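Local coordinates for protein methylglyoxal reductase (NADPH-dependent) (Candida albicans SC5314, PDB 6KWS) that probably reduces methylglyoxal using NADPH and belongs to the dihydroflavonol-4-reductase group of Rossmann-type epimerase/dehydratase enzymes, at residues A[4-9]-A[77-82]; A[15-20]-A[242-247]; A[121-126]-A[187-192]. The protein carries 1 engineered substitution. All coordinates share one frame; numbering follows the deposited sequence.

In the fold
The three contacts illustrate how a Rossmann domain builds a nucleotide site from a largely parallel sheet and the helices laid on it. Contacts 1 and 3, with centres about 10 Å apart, are strand pairs in one sheet, where strands 75-80 and 120-124 are neighbours. Contact 2 joins helix 12-23, which follows strand 3-7, to helix 240-252, both on one face of that sheet; its centre is about 11 Å from contact 1's and about 14 Å from contact 3's. Val17 reaches Leu79 and Leu81 of contact 1, and His247 NE2 hydrogen-bonds Thr124 OG1 of contact 3 at 2.9 Å. Leu81, an NADPH-binding residue, touches both His247 and Thr124; no cofactor is bound to this chain.

Contact 1. Residues A[4-9]-A[77-82]; sequences VIVSGA and VFLHLA
Ser7 OG meets three nitrogens of segment 77-82. It hydrogen-bonds His80 ND1 at 2.9 Å, from the edge of the imidazole and near its plane, and it accepts from Leu81 N at 3.0 Å and from Ala82 N at 3.2 Å. A chi1 of 63°, which sets OG between the backbone N and the carbonyl carbon, brings the hydroxyl to all three; two amides of the turn beyond strand 75-80 are thereby satisfied by one side chain. Upstream, the main chains pair in register. Ile5 N gives to Val77 O (3.0 Å), Leu79 N to Ile5 O (2.8 Å), and Ser7 N to Leu79 O (3.1 Å). The backbones of Val4 and Val6 bond instead to the neighbouring strand 27-32, both of them to Ile29.

Strands 3-7 and 75-80 lie side by side at the point where a Rossmann sheet changes its direction of winding, and the cofactor crevice of such folds opens there. Gly8, the first glycine of the glycine-rich turn, has positive phi, and its N bonds Thr31 OG1. Ala82 in turn touches the NADPH-binding Val59.

Apolar side chains fill both faces of the pair. Leu79 CD1 touches both Val4 CG1 and Val6 CG2, each 3.8 Å away, on the face covered by helix 12-23. On the other, Ile5 CG2 meets the Phe78 ring obliquely at CE2, 4.0 Å distant, while Phe65 stacks edge-to-face with that ring.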
ATOM      1  N   VAL A   4       6.222  -3.687 -18.233  1.00 50.69           N
ATOM      2  CA  VAL A   4       6.277  -3.603 -16.778  1.00 45.03           C
ATOM      3  C   VAL A   4       5.687  -4.869 -16.181  1.00 43.50           C
ATOM      4  O   VAL A   4       4.584  -5.275 -16.560  1.00 49.77           O
ATOM      5  CB  VAL A   4       5.519  -2.371 -16.262  1.00 44.69           C
ATOM      6  CG1 VAL A   4       5.534  -2.362 -14.756  1.00 42.96           C
ATOM      7  CG2 VAL A   4       6.158  -1.103 -16.811  1.00 43.84           C
ATOM      8  N   ILE A   5       6.405  -5.476 -15.234  1.00 41.96           N
ATOM      9  CA  ILE A   5       5.888  -6.602 -14.461  1.00 41.53           C
ATOM     10  C   ILE A   5       5.339  -6.090 -13.135  1.00 42.04           C
ATOM     11  O   ILE A   5       6.015  -5.344 -12.416  1.00 39.42           O
ATOM     12  CB  ILE A   5       6.961  -7.669 -14.213  1.00 39.99           C
ATOM     13  CG1 ILE A   5       7.627  -8.077 -15.523  1.00 46.28           C
ATOM     14  CG2 ILE A   5       6.329  -8.878 -13.537  1.00 38.49           C
ATOM     15  CD1 ILE A   5       8.677  -9.167 -15.344  1.00 42.41           C
ATOM     16  N   VAL A   6       4.124  -6.510 -12.797  1.00 37.22           N
ATOM     17  CA  VAL A   6       3.471  -6.112 -11.565  1.00 36.30           C
ATOM     18  C   VAL A   6       3.052  -7.382 -10.845  1.00 38.26           C
ATOM     19  O   VAL A   6       2.248  -8.159 -11.372  1.00 43.31           O
ATOM     20  CB  VAL A   6       2.255  -5.209 -11.827  1.00 37.22           C
ATOM     21  CG1 VAL A   6       1.539  -4.914 -10.512  1.00 39.18           C
ATOM     22  CG2 VAL A   6       2.670  -3.892 -12.550  1.00 30.79           C
ATOM     23  N   SER A   7       3.586  -7.599  -9.652  1.00 37.87           N
ATOM     24  CA  SER A   7       3.207  -8.767  -8.874  1.00 40.20           C
ATOM     25  C   SER A   7       1.984  -8.467  -8.024  1.00 41.66           C
ATOM     26  O   SER A   7       1.791  -7.337  -7.564  1.00 40.04           O
ATOM     27  CB  SER A   7       4.349  -9.218  -7.968  1.00 42.46           C
ATOM     28  OG  SER A   7       4.636  -8.202  -7.026  1.00 43.74           O
ATOM     29  N   GLY A   8       1.169  -9.500  -7.799  1.00 39.50           N
ATOM     30  CA  GLY A   8      -0.037  -9.357  -7.009  1.00 39.02           C
ATOM     31  C   GLY A   8      -1.021  -8.398  -7.650  1.00 46.62           C
ATOM     32  O   GLY A   8      -1.552  -7.501  -6.983  1.00 44.40           O
ATOM     33  N   ALA A   9      -1.282  -8.592  -8.949  1.00 44.05           N
ATOM     34  CA  ALA A   9      -1.966  -7.598  -9.767  1.00 37.55           C
ATOM     35  C   ALA A   9      -3.446  -7.424  -9.430  1.00 46.58           C
ATOM     36  O   ALA A   9      -4.056  -6.448  -9.896  1.00 43.37           O
ATOM     37  CB  ALA A   9      -1.819  -7.968 -11.235  1.00 38.82           C
ATOM     38  N   VAL A  77      10.986  -2.863 -15.973  1.00 46.48           N
ATOM     39  CA  VAL A  77      10.563  -2.417 -14.654  1.00 42.88           C
ATOM     40  C   VAL A  77       9.899  -3.581 -13.945  1.00 42.61           C
ATOM     41  O   VAL A  77       9.107  -4.312 -14.551  1.00 43.56           O
ATOM     42  CB  VAL A  77       9.588  -1.226 -14.741  1.00 41.59           C
ATOM     43  CG1 VAL A  77       9.074  -0.887 -13.366  1.00 43.43           C
ATOM     44  CG2 VAL A  77      10.263  -0.022 -15.346  1.00 40.89           C
ATOM     45  N   PHE A  78      10.207  -3.748 -12.666  1.00 37.34           N
ATOM     46  CA  PHE A  78       9.510  -4.713 -11.825  1.00 41.23           C
ATOM     47  C   PHE A  78       8.874  -3.972 -10.651  1.00 42.21           C
ATOM     48  O   PHE A  78       9.578  -3.526  -9.736  1.00 42.22           O
ATOM     49  CB  PHE A  78      10.460  -5.804 -11.340  1.00 42.26           C
ATOM     50  CG  PHE A  78       9.771  -6.955 -10.627  1.00 45.32           C
ATOM     51  CD1 PHE A  78       9.311  -6.813  -9.324  1.00 39.74           C
ATOM     52  CD2 PHE A  78       9.629  -8.189 -11.247  1.00 40.97           C
ATOM     53  CE1 PHE A  78       8.701  -7.868  -8.672  1.00 38.28           C
ATOM     54  CE2 PHE A  78       9.030  -9.251 -10.591  1.00 41.87           C
ATOM     55  CZ  PHE A  78       8.566  -9.090  -9.304  1.00 41.92           C
ATOM     56  N   LEU A  79       7.544  -3.852 -10.671  1.00 39.31           N
ATOM     57  CA  LEU A  79       6.774  -3.281  -9.569  1.00 38.69           C
ATOM     58  C   LEU A  79       6.323  -4.408  -8.647  1.00 39.93           C
ATOM     59  O   LEU A  79       5.470  -5.218  -9.021  1.00 44.52           O
ATOM     60  CB  LEU A  79       5.566  -2.516 -10.088  1.00 38.14           C
ATOM     61  CG  LEU A  79       5.843  -1.391 -11.070  1.00 37.05           C
ATOM     62  CD1 LEU A  79       4.545  -0.725 -11.445  1.00 31.81           C
ATOM     63  CD2 LEU A  79       6.770  -0.409 -10.445  1.00 39.34           C
ATOM     64  N   HIS A  80       6.867  -4.452  -7.443  1.00 37.73           N
ATOM     65  CA  HIS A  80       6.579  -5.533  -6.506  1.00 39.35           C
ATOM     66  C   HIS A  80       5.502  -5.040  -5.540  1.00 39.99           C
ATOM     67  O   HIS A  80       5.764  -4.220  -4.658  1.00 42.28           O
ATOM     68  CB  HIS A  80       7.862  -5.946  -5.792  1.00 38.03           C
ATOM     69  CG  HIS A  80       7.699  -7.090  -4.847  1.00 38.77           C
ATOM     70  ND1 HIS A  80       6.869  -8.158  -5.103  1.00 41.88           N
ATOM     71  CD2 HIS A  80       8.270  -7.335  -3.643  1.00 41.15           C
ATOM     72  CE1 HIS A  80       6.928  -9.011  -4.095  1.00 44.43           C
ATOM     73  NE2 HIS A  80       7.773  -8.535  -3.196  1.00 43.99           N
ATOM     74  N   LEU A  81       4.277  -5.511  -5.719  1.00 39.80           N
ATOM     75  CA  LEU A  81       3.201  -5.105  -4.834  1.00 38.98           C
ATOM     76  C   LEU A  81       2.599  -6.253  -4.042  1.00 41.92           C
ATOM     77  O   LEU A  81       1.824  -5.991  -3.114  1.00 45.98           O
ATOM     78  CB  LEU A  81       2.086  -4.409  -5.625  1.00 39.15           C
ATOM     79  CG  LEU A  81       2.510  -3.373  -6.666  1.00 44.92           C
ATOM     80  CD1 LEU A  81       1.343  -2.529  -7.046  1.00 45.26           C
ATOM     81  CD2 LEU A  81       3.599  -2.482  -6.156  1.00 47.31           C
ATOM     82  N   ALA A  82       2.960  -7.502  -4.346  1.00 44.78           N
ATOM     83  CA  ALA A  82       2.311  -8.669  -3.756  1.00 50.93           C
ATOM     84  C   ALA A  82       2.579  -8.791  -2.250  1.00 60.00           C
ATOM     85  O   ALA A  82       3.655  -8.437  -1.748  1.00 54.68           O
ATOM     86  CB  ALA A  82       2.770  -9.938  -4.477  1.00 46.62           C
TER

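Contact 2. Residues A[15-20]-A[242-247]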
ATOM      1  N   GLN A  15      -4.335  -3.118  -8.612  1.00 36.36           N
ATOM      2  CA  GLN A  15      -5.313  -2.859  -9.662  1.00 36.74           C
ATOM      3  C   GLN A  15      -5.263  -1.406 -10.115  1.00 36.20           C
ATOM      4  O   GLN A  15      -5.382  -1.109 -11.309  1.00 37.69           O
ATOM      5  CB  GLN A  15      -6.717  -3.223  -9.170  1.00 37.62           C
ATOM      6  CG  GLN A  15      -6.879  -4.698  -8.832  1.00 40.59           C
ATOM      7  CD  GLN A  15      -8.325  -5.182  -8.948  1.00 46.17           C
ATOM      8  OE1 GLN A  15      -9.227  -4.424  -9.320  1.00 51.73           O
ATOM      9  NE2 GLN A  15      -8.548  -6.448  -8.628  1.00 41.64           N
ATOM     10  N   HIS A  16      -5.070  -0.486  -9.175  1.00 36.14           N
ATOM     11  CA  HIS A  16      -4.999   0.919  -9.539  1.00 33.73           C
ATOM     12  C   HIS A  16      -3.735   1.215 -10.337  1.00 36.63           C
ATOM     13  O   HIS A  16      -3.783   1.931 -11.350  1.00 35.13           O
ATOM     14  CB  HIS A  16      -5.074   1.772  -8.283  1.00 32.26           C
ATOM     15  CG  HIS A  16      -6.468   1.974  -7.783  1.00 38.44           C
ATOM     16  ND1 HIS A  16      -7.399   2.730  -8.466  1.00 38.12           N
ATOM     17  CD2 HIS A  16      -7.101   1.505  -6.678  1.00 37.99           C
ATOM     18  CE1 HIS A  16      -8.541   2.725  -7.799  1.00 37.81           C
ATOM     19  NE2 HIS A  16      -8.389   1.986  -6.713  1.00 35.85           N
ATOM     20  N   VAL A  17      -2.602   0.652  -9.914  1.00 34.06           N
ATOM     21  CA  VAL A  17      -1.374   0.776 -10.691  1.00 34.82           C
ATOM     22  C   VAL A  17      -1.588   0.245 -12.108  1.00 36.25           C
ATOM     23  O   VAL A  17      -1.212   0.883 -13.102  1.00 33.90           O
ATOM     24  CB  VAL A  17      -0.225   0.046  -9.974  1.00 35.69           C
ATOM     25  CG1 VAL A  17       0.948  -0.171 -10.919  1.00 28.77           C
ATOM     26  CG2 VAL A  17       0.199   0.831  -8.719  1.00 33.67           C
ATOM     27  N   VAL A  18      -2.221  -0.923 -12.215  1.00 32.24           N
ATOM     28  CA  VAL A  18      -2.444  -1.538 -13.517  1.00 33.23           C
ATOM     29  C   VAL A  18      -3.263  -0.616 -14.412  1.00 36.10           C
ATOM     30  O   VAL A  18      -2.903  -0.361 -15.571  1.00 34.81           O
ATOM     31  CB  VAL A  18      -3.116  -2.911 -13.342  1.00 37.72           C
ATOM     32  CG1 VAL A  18      -3.700  -3.402 -14.650  1.00 32.97           C
ATOM     33  CG2 VAL A  18      -2.097  -3.917 -12.826  1.00 36.19           C
ATOM     34  N   LYS A  19      -4.388  -0.114 -13.887  1.00 36.84           N
ATOM     35  CA  LYS A  19      -5.230   0.813 -14.641  1.00 32.90           C
ATOM     36  C   LYS A  19      -4.435   2.028 -15.105  1.00 32.77           C
ATOM     37  O   LYS A  19      -4.507   2.426 -16.271  1.00 31.57           O
ATOM     38  CB  LYS A  19      -6.420   1.248 -13.785  1.00 33.88           C
ATOM     39  CG  LYS A  19      -7.396   2.145 -14.515  1.00 32.33           C
ATOM     40  CD  LYS A  19      -8.378   2.838 -13.587  1.00 43.17           C
ATOM     41  CE  LYS A  19      -9.170   1.830 -12.728  1.00 51.72           C
ATOM     42  NZ  LYS A  19     -10.650   2.116 -12.630  1.00 52.74           N
ATOM     43  N   GLN A  20      -3.656   2.627 -14.207  1.00 35.73           N
ATOM     44  CA  GLN A  20      -2.882   3.792 -14.615  1.00 36.66           C
ATOM     45  C   GLN A  20      -1.779   3.420 -15.599  1.00 41.88           C
ATOM     46  O   GLN A  20      -1.539   4.157 -16.563  1.00 43.21           O
ATOM     47  CB  GLN A  20      -2.306   4.497 -13.399  1.00 35.63           C
ATOM     48  CG  GLN A  20      -3.356   4.918 -12.395  1.00 33.72           C
ATOM     49  CD  GLN A  20      -2.814   5.959 -11.471  1.00 37.15           C
ATOM     50  OE1 GLN A  20      -1.805   6.601 -11.782  1.00 45.42           O
ATOM     51  NE2 GLN A  20      -3.454   6.138 -10.324  1.00 35.68           N
ATOM     52  N   ASP A 242      -3.442   7.930  -5.284  1.00 39.30           N
ATOM     53  CA  ASP A 242      -2.156   8.623  -5.224  1.00 38.30           C
ATOM     54  C   ASP A 242      -1.010   7.663  -4.923  1.00 35.06           C
ATOM     55  O   ASP A 242       0.106   7.842  -5.422  1.00 35.76           O
ATOM     56  CB  ASP A 242      -2.231   9.743  -4.191  1.00 36.80           C
ATOM     57  CG  ASP A 242      -3.300  10.759  -4.543  1.00 43.44           C
ATOM     58  OD1 ASP A 242      -3.470  10.989  -5.774  1.00 45.96           O
ATOM     59  OD2 ASP A 242      -3.979  11.301  -3.623  1.00 39.97           O
ATOM     60  N   VAL A 243      -1.260   6.635  -4.125  1.00 34.82           N
ATOM     61  CA  VAL A 243      -0.241   5.624  -3.907  1.00 32.59           C
ATOM     62  C   VAL A 243       0.072   4.923  -5.218  1.00 37.29           C
ATOM     63  O   VAL A 243       1.236   4.846  -5.637  1.00 40.02           O
ATOM     64  CB  VAL A 243      -0.701   4.636  -2.816  1.00 37.08           C
ATOM     65  CG1 VAL A 243       0.339   3.556  -2.585  1.00 30.92           C
ATOM     66  CG2 VAL A 243      -0.996   5.380  -1.515  1.00 31.59           C
ATOM     67  N   ALA A 244      -0.970   4.426  -5.898  1.00 37.65           N
ATOM     68  CA  ALA A 244      -0.801   3.817  -7.214  1.00 35.46           C
ATOM     69  C   ALA A 244      -0.007   4.725  -8.150  1.00 38.10           C
ATOM     70  O   ALA A 244       0.929   4.277  -8.821  1.00 38.68           O
ATOM     71  CB  ALA A 244      -2.161   3.491  -7.828  1.00 30.71           C
ATOM     72  N   LYS A 245      -0.367   6.010  -8.207  1.00 33.21           N
ATOM     73  CA  LYS A 245       0.335   6.895  -9.120  1.00 34.42           C
ATOM     74  C   LYS A 245       1.793   7.045  -8.715  1.00 37.27           C
ATOM     75  O   LYS A 245       2.680   7.130  -9.573  1.00 37.62           O
ATOM     76  CB  LYS A 245      -0.348   8.253  -9.177  1.00 37.12           C
ATOM     77  CG  LYS A 245       0.316   9.200 -10.150  1.00 34.58           C
ATOM     78  CD  LYS A 245      -0.526  10.434 -10.376  1.00 41.23           C
ATOM     79  CE  LYS A 245       0.237  11.478 -11.193  1.00 49.85           C
ATOM     80  NZ  LYS A 245      -0.606  12.100 -12.256  1.00 58.22           N
ATOM     81  N   ALA A 246       2.063   7.047  -7.406  1.00 36.94           N
ATOM     82  CA  ALA A 246       3.440   7.188  -6.944  1.00 35.74           C
ATOM     83  C   ALA A 246       4.292   6.019  -7.407  1.00 35.39           C
ATOM     84  O   ALA A 246       5.441   6.212  -7.809  1.00 40.65           O
ATOM     85  CB  ALA A 246       3.488   7.327  -5.422  1.00 32.28           C
ATOM     86  N   HIS A 247       3.745   4.802  -7.383  1.00 32.78           N
ATOM     87  CA  HIS A 247       4.480   3.672  -7.942  1.00 38.41           C
ATOM     88  C   HIS A 247       4.943   3.955  -9.360  1.00 42.47           C
ATOM     89  O   HIS A 247       6.038   3.533  -9.755  1.00 39.35           O
ATOM     90  CB  HIS A 247       3.629   2.407  -7.927  1.00 37.57           C
ATOM     91  CG  HIS A 247       3.568   1.759  -6.584  1.00 41.01           C
ATOM     92  ND1 HIS A 247       2.836   2.282  -5.536  1.00 36.82           N
ATOM     93  CD2 HIS A 247       4.181   0.654  -6.104  1.00 37.24           C
ATOM     94  CE1 HIS A 247       2.995   1.515  -4.473  1.00 36.97           C
ATOM     95  NE2 HIS A 247       3.800   0.517  -4.792  1.00 36.71           N
TER
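Val243 O takes two donors from one residue, His247, whose CB and ring lie against Val17 CG2 of the other helix. The backbone N gives the ordinary helical bond, and ND1 adds a second at 3.0 Å, with an N-H...O angle of 177°; the oxygen lies in the imidazole plane, although the donor stands well above the carbonyl plane. With NE2 bonded to Thr124 OG1, both ring nitrogens have partners, which should hold the ring's rotation. Val17 CG2 touches both Ala244 CA, 3.5 Å away, and His247 CB, 3.9 Å away. Ala244 CB points at helix 15-20 and rests on His16 CB, and this small side chain lets the axes approach to 8.3 Å, crossing at -58°. The His16 ring leads away, and its NE2 bonds Pro200 O. One helical turn on from His16, the extended Gln20 crosses Lys245 at about a right angle: OE1 lies 3.4 Å from Lys245 CB, while NE2 bonds Arg241 O. Lys245 runs outward to a cation-pi contact with Phe318. Helix 12-23 is the first helix of the Rossmann fold, entered from the glycine-rich turn, and it packs on helix 240-252 beside the NADPH-binding Ile13 and Leu81.

Contact 3. Residues A[121-126]-A[187-192]; sequences VVITSS and FSLSTI
Val121 and Ser190 begin the regular pairing of two parallel strands joined by a beta-alpha-beta crossover through helix 160-181, within the Rossmann sheet. The hydrogen bonds are backbone to backbone and alternate between the strands. Ser190 N gives to Val121 O (2.8 Å), Ile123 N to Ser190 O (3.1 Å), and Ile192 N to Ile123 O (3.1 Å). Past the end of strand 120-124, Ser125 N continues the ladder to Ile192 O at 2.7 Å. At the other end, Val121 N to Ser188 O is only a weak bond.

Polar side chains look outside the pair. Ser125 OG bonds Glu172 OE2, and Ser190 OG bonds Ala256 O. Ser126 OG bonds Ala128 N, and the side chain comes close to Lys168, a residue that binds NADPH.

Apolar contacts divide between the faces. On the face of Val122 and Ile192, where helix 240-252 packs, Val122 CG1 meets Ile192 CG1 at 3.7 Å. On the face turned to helix 160-181, Leu189 sends CD1 back across the strand gap, so that it touches both Val121 CG1 (3.6 Å) and Ile123 CD1 (3.7 Å); Trp176 of that helix touches Leu189 too, and Ala175 touches Ile123. Phe187, just ahead of strand 188-194, has CG between the backbone N and the carbonyl carbon (chi1 53°), which swings the ring back beside Val121. The ring also meets Leu108 and Ile111 of helix 92-114, and Val121 CG2 lies over one of its faces, nearest CD1 at 3.4 Å.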
ATOM      1  N   VAL A 121      13.266  -1.170  -9.991  1.00 44.39           N
ATOM      2  CA  VAL A 121      12.461  -2.020  -9.126  1.00 42.25           C
ATOM      3  C   VAL A 121      11.766  -1.127  -8.115  1.00 40.35           C
ATOM      4  O   VAL A 121      12.421  -0.312  -7.455  1.00 41.44           O
ATOM      5  CB  VAL A 121      13.328  -3.079  -8.421  1.00 41.88           C
ATOM      6  CG1 VAL A 121      12.508  -3.848  -7.415  1.00 38.38           C
ATOM      7  CG2 VAL A 121      13.929  -4.020  -9.456  1.00 40.59           C
ATOM      8  N   VAL A 122      10.449  -1.264  -7.994  1.00 38.01           N
ATOM      9  CA  VAL A 122       9.689  -0.528  -6.986  1.00 42.53           C
ATOM     10  C   VAL A 122       8.983  -1.516  -6.060  1.00 39.46           C
ATOM     11  O   VAL A 122       8.288  -2.428  -6.524  1.00 39.65           O
ATOM     12  CB  VAL A 122       8.682   0.436  -7.631  1.00 42.61           C
ATOM     13  CG1 VAL A 122       8.017   1.298  -6.556  1.00 38.46           C
ATOM     14  CG2 VAL A 122       9.382   1.287  -8.689  1.00 37.63           C
ATOM     15  N   ILE A 123       9.160  -1.332  -4.753  1.00 39.29           N
ATOM     16  CA  ILE A 123       8.563  -2.200  -3.740  1.00 40.67           C
ATOM     17  C   ILE A 123       7.626  -1.384  -2.867  1.00 35.86           C
ATOM     18  O   ILE A 123       7.964  -0.274  -2.444  1.00 37.13           O
ATOM     19  CB  ILE A 123       9.629  -2.885  -2.862  1.00 41.37           C
ATOM     20  CG1 ILE A 123      10.467  -3.841  -3.698  1.00 42.59           C
ATOM     21  CG2 ILE A 123       8.964  -3.645  -1.741  1.00 39.55           C
ATOM     22  CD1 ILE A 123      11.520  -4.542  -2.902  1.00 38.81           C
ATOM     23  N   THR A 124       6.458  -1.941  -2.578  1.00 36.11           N
ATOM     24  CA  THR A 124       5.556  -1.301  -1.633  1.00 39.90           C
ATOM     25  C   THR A 124       6.012  -1.621  -0.226  1.00 37.75           C
ATOM     26  O   THR A 124       6.031  -2.790   0.172  1.00 37.95           O
ATOM     27  CB  THR A 124       4.122  -1.774  -1.812  1.00 37.45           C
ATOM     28  OG1 THR A 124       3.833  -1.859  -3.208  1.00 44.64           O
ATOM     29  CG2 THR A 124       3.173  -0.782  -1.153  1.00 28.88           C
ATOM     30  N   SER A 125       6.363  -0.588   0.525  1.00 31.20           N
ATOM     31  CA  SER A 125       6.636  -0.790   1.934  1.00 34.50           C
ATOM     32  C   SER A 125       5.485  -0.176   2.727  1.00 34.57           C
ATOM     33  O   SER A 125       4.318  -0.362   2.363  1.00 35.66           O
ATOM     34  CB  SER A 125       8.008  -0.211   2.296  1.00 33.81           C
ATOM     35  OG  SER A 125       8.381  -0.608   3.603  1.00 34.63           O
ATOM     36  N   SER A 126       5.787   0.578   3.781  1.00 30.77           N
ATOM     37  CA  SER A 126       4.742   1.087   4.648  1.00 30.79           C
ATOM     38  C   SER A 126       5.324   2.170   5.535  1.00 36.36           C
ATOM     39  O   SER A 126       6.496   2.112   5.916  1.00 33.70           O
ATOM     40  CB  SER A 126       4.124  -0.018   5.519  1.00 29.77           C
ATOM     41  OG  SER A 126       3.417   0.542   6.620  1.00 35.69           O
ATOM     42  N   PHE A 187      19.985  -2.989 -11.244  1.00 51.33           N
ATOM     43  CA  PHE A 187      18.782  -2.178 -11.144  1.00 47.36           C
ATOM     44  C   PHE A 187      18.860  -1.242  -9.952  1.00 42.57           C
ATOM     45  O   PHE A 187      19.512  -1.538  -8.949  1.00 41.70           O
ATOM     46  CB  PHE A 187      17.521  -3.045 -11.017  1.00 47.82           C
ATOM     47  CG  PHE A 187      17.584  -4.067  -9.914  1.00 43.63           C
ATOM     48  CD1 PHE A 187      17.216  -3.743  -8.617  1.00 44.49           C
ATOM     49  CD2 PHE A 187      17.994  -5.357 -10.178  1.00 41.27           C
ATOM     50  CE1 PHE A 187      17.270  -4.695  -7.602  1.00 43.46           C
ATOM     51  CE2 PHE A 187      18.047  -6.307  -9.172  1.00 43.44           C
ATOM     52  CZ  PHE A 187      17.681  -5.980  -7.887  1.00 40.87           C
ATOM     53  N   SER A 188      18.181  -0.106 -10.078  1.00 41.19           N
ATOM     54  CA  SER A 188      17.922   0.723  -8.919  1.00 42.42           C
ATOM     55  C   SER A 188      16.732   0.154  -8.156  1.00 45.03           C
ATOM     56  O   SER A 188      16.060  -0.781  -8.606  1.00 47.82           O
ATOM     57  CB  SER A 188      17.668   2.164  -9.332  1.00 46.17           C
ATOM     58  OG  SER A 188      16.753   2.198 -10.408  1.00 56.45           O
ATOM     59  N   LEU A 189      16.486   0.705  -6.974  1.00 42.87           N
ATOM     60  CA  LEU A 189      15.350   0.294  -6.162  1.00 41.38           C
ATOM     61  C   LEU A 189      14.724   1.513  -5.509  1.00 41.64           C
ATOM     62  O   LEU A 189      15.427   2.345  -4.934  1.00 42.80           O
ATOM     63  CB  LEU A 189      15.765  -0.717  -5.095  1.00 40.36           C
ATOM     64  CG  LEU A 189      14.665  -1.072  -4.101  1.00 42.38           C
ATOM     65  CD1 LEU A 189      13.991  -2.332  -4.536  1.00 46.66           C
ATOM     66  CD2 LEU A 189      15.243  -1.248  -2.722  1.00 39.91           C
ATOM     67  N   SER A 190      13.411   1.616  -5.606  1.00 45.46           N
ATOM     68  CA  SER A 190      12.667   2.634  -4.887  1.00 45.16           C
ATOM     69  C   SER A 190      11.628   1.981  -3.987  1.00 41.71           C
ATOM     70  O   SER A 190      11.244   0.817  -4.156  1.00 40.51           O
ATOM     71  CB  SER A 190      11.980   3.613  -5.840  1.00 46.36           C
ATOM     72  OG  SER A 190      12.939   4.334  -6.573  1.00 50.56           O
ATOM     73  N   THR A 191      11.147   2.772  -3.047  1.00 39.06           N
ATOM     74  CA  THR A 191      10.280   2.262  -2.007  1.00 37.18           C
ATOM     75  C   THR A 191       9.125   3.242  -1.846  1.00 37.64           C
ATOM     76  O   THR A 191       9.342   4.458  -1.845  1.00 37.46           O
ATOM     77  CB  THR A 191      11.109   2.084  -0.728  1.00 36.76           C
ATOM     78  OG1 THR A 191      11.540   0.722  -0.622  1.00 39.26           O
ATOM     79  CG2 THR A 191      10.356   2.419   0.446  1.00 36.76           C
ATOM     80  N   ILE A 192       7.902   2.717  -1.774  1.00 33.94           N
ATOM     81  CA  ILE A 192       6.690   3.500  -1.548  1.00 30.98           C
ATOM     82  C   ILE A 192       6.163   3.152  -0.158  1.00 30.88           C
ATOM     83  O   ILE A 192       5.732   2.016   0.071  1.00 34.06           O
ATOM     84  CB  ILE A 192       5.638   3.197  -2.621  1.00 34.01           C
ATOM     85  CG1 ILE A 192       6.240   3.379  -4.014  1.00 33.82           C
ATOM     86  CG2 ILE A 192       4.419   4.087  -2.451  1.00 33.00           C
ATOM     87  CD1 ILE A 192       6.468   4.841  -4.372  1.00 34.93           C
TER